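Local atomic coordinates of fructose-bisphosphatase (Pyrococcus horikoshii, PDB entry 1VDW), a protein that probably hydrolyses fructose 1,6-bisphosphate to fructose 6-phosphate and phosphate with magnesium as cofactor, and belongs to the inositol monophosphatase superfamily. Residues V66-R72 with T227-T231. Residues are numbered along the deposited sequence; the frame is centred on the assembly and turned at random. Where two conformers were deposited one is given.
Sequences VSEEIGR and TFSAT
This contact includes E68, a predicted ligand of the catalytic Mg(2+) in an inositol monophosphatase-type fold. A hairpin turn between strands 64-67 and 71-73 meets the loop leading to strand 234-239. S67 N donates to G71 O (2.9 Å); the return bond, G71 N to S67 O (2.6 Å), is weak. E68 to I70 have helical backbone angles. G71 has phi 81° and psi -123°, where a CB would jam against the carbonyl of I70. In the loop, F228 centres an inverse gamma turn, closed by a weak bond from S229 N to T227 O (3.0 Å). An ST turn follows: T231 N donates to S229 OG (3.2 Å), which is also hydrogen-bonded to E232 N.

CA atoms pair V66 with F228 (6.3 Å) and E68 with A230 (4.6 Å). A230 CB fits into the hairpin, 3.4 Å from S67 O, 3.6 Å from E68 CA and 4.0 Å from G71 CA. V66 (t) places CG2 4.0 Å from F228 CB and CG1 4.2 Å from A230 CB. Extended R72 sets CD 3.7 Å from F228 O. E68 (t, t) extends beside D201, another predicted ligand, and salt-bridges R198.

No hydrogen bond joins the segments; they meet by apolar and van der Waals contact.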
loop_
_atom_site.group_PDB
_atom_site.type_symbol
_atom_site.label_atom_id
_atom_site.label_comp_id
_atom_site.label_asym_id
_atom_site.label_seq_id
_atom_site.Cartn_x
_atom_site.Cartn_y
_atom_site.Cartn_z
ATOM N N VAL A 66 11.390 -10.155 -22.965
ATOM C CA VAL A 66 12.311 -10.032 -21.850
ATOM C C VAL A 66 11.492 -10.075 -20.567
ATOM O O VAL A 66 10.614 -9.239 -20.352
ATOM C CB VAL A 66 13.100 -8.704 -21.896
ATOM C CG1 VAL A 66 14.096 -8.650 -20.744
ATOM C CG2 VAL A 66 13.828 -8.575 -23.226
ATOM N N SER A 67 11.755 -11.077 -19.739
ATOM C CA SER A 67 11.063 -11.227 -18.465
ATOM C C SER A 67 12.110 -11.766 -17.495
ATOM O O SER A 67 12.980 -12.544 -17.884
ATOM C CB SER A 67 9.891 -12.202 -18.601
ATOM O OG SER A 67 8.972 -12.048 -17.530
ATOM N N GLU A 68 12.027 -11.354 -16.236
ATOM C CA GLU A 68 13.004 -11.771 -15.235
ATOM C C GLU A 68 13.257 -13.271 -15.119
ATOM O O GLU A 68 14.409 -13.711 -15.153
ATOM C CB GLU A 68 12.616 -11.214 -13.862
ATOM C CG GLU A 68 13.625 -11.533 -12.767
ATOM C CD GLU A 68 13.388 -10.742 -11.494
ATOM O OE1 GLU A 68 14.122 -10.971 -10.509
ATOM O OE2 GLU A 68 12.473 -9.891 -11.479
ATOM N N GLU A 69 12.193 -14.056 -14.990
ATOM C CA GLU A 69 12.335 -15.501 -14.835
ATOM C C GLU A 69 12.709 -16.275 -16.098
ATOM O O GLU A 69 13.363 -17.315 -16.019
ATOM C CB GLU A 69 11.054 -16.086 -14.240
ATOM C CG GLU A 69 10.695 -15.513 -12.877
ATOM C CD GLU A 69 11.829 -15.637 -11.873
ATOM O OE1 GLU A 69 12.270 -16.775 -11.606
ATOM O OE2 GLU A 69 12.279 -14.594 -11.352
ATOM N N ILE A 70 12.302 -15.773 -17.259
ATOM C CA ILE A 70 12.599 -16.445 -18.520
ATOM C C ILE A 70 13.815 -15.848 -19.224
ATOM O O ILE A 70 14.361 -16.440 -20.156
ATOM C CB ILE A 70 11.373 -16.394 -19.464
ATOM C CG1 ILE A 70 10.206 -17.145 -18.820
ATOM C CG2 ILE A 70 11.711 -17.013 -20.813
ATOM C CD1 ILE A 70 8.935 -17.135 -19.635
ATOM N N GLY A 71 14.246 -14.679 -18.765
ATOM C CA GLY A 71 15.394 -14.033 -19.372
ATOM C C GLY A 71 15.018 -13.281 -20.634
ATOM O O GLY A 71 14.157 -12.403 -20.608
ATOM N N ARG A 72 15.660 -13.626 -21.744
ATOM C CA ARG A 72 15.376 -12.965 -23.010
ATOM C C ARG A 72 15.146 -13.960 -24.139
ATOM O O ARG A 72 16.026 -14.755 -24.470
ATOM C CB ARG A 72 16.524 -12.024 -23.383
ATOM C CG ARG A 72 16.332 -11.308 -24.710
ATOM C CD ARG A 72 17.479 -10.352 -24.992
ATOM N NE ARG A 72 17.346 -9.706 -26.294
ATOM C CZ ARG A 72 18.212 -8.820 -26.779
ATOM N NH1 ARG A 72 19.277 -8.474 -26.069
ATOM N NH2 ARG A 72 18.016 -8.284 -27.976
ATOM N N THR A 227 17.037 -1.123 -20.718
ATOM C CA THR A 227 17.786 -2.073 -21.530
ATOM C C THR A 227 17.012 -3.381 -21.597
ATOM O O THR A 227 16.151 -3.645 -20.754
ATOM C CB THR A 227 19.171 -2.360 -20.927
ATOM O OG1 THR A 227 19.013 -2.984 -19.647
ATOM C CG2 THR A 227 19.961 -1.071 -20.766
ATOM N N PHE A 228 17.315 -4.201 -22.597
ATOM C CA PHE A 228 16.632 -5.476 -22.751
ATOM C C PHE A 228 17.329 -6.565 -21.950
ATOM O O PHE A 228 17.740 -7.593 -22.490
ATOM C CB PHE A 228 16.564 -5.868 -24.229
ATOM C CG PHE A 228 15.836 -4.870 -25.084
ATOM C CD1 PHE A 228 14.670 -4.262 -24.628
ATOM C CD2 PHE A 228 16.304 -4.549 -26.351
ATOM C CE1 PHE A 228 13.984 -3.348 -25.421
ATOM C CE2 PHE A 228 15.623 -3.637 -27.151
ATOM C CZ PHE A 228 14.463 -3.035 -26.686
ATOM N N SER A 229 17.454 -6.324 -20.650
ATOM C CA SER A 229 18.091 -7.265 -19.744
ATOM C C SER A 229 17.149 -7.604 -18.598
ATOM O O SER A 229 16.344 -6.772 -18.175
ATOM C CB SER A 229 19.383 -6.666 -19.184
ATOM O OG SER A 229 19.963 -7.524 -18.219
ATOM N N ALA A 230 17.248 -8.830 -18.100
ATOM C CA ALA A 230 16.409 -9.272 -16.995
ATOM C C ALA A 230 17.263 -9.500 -15.755
ATOM O O ALA A 230 16.758 -9.906 -14.710
ATOM C CB ALA A 230 15.684 -10.558 -17.375
ATOM N N THR A 231 18.559 -9.222 -15.877
ATOM C CA THR A 231 19.497 -9.413 -14.774
ATOM C C THR A 231 20.138 -8.118 -14.276
ATOM O O THR A 231 20.581 -8.038 -13.129
ATOM C CB THR A 231 20.621 -10.383 -15.180
ATOM O OG1 THR A 231 21.309 -9.867 -16.325
ATOM C CG2 THR A 231 20.043 -11.750 -15.516
#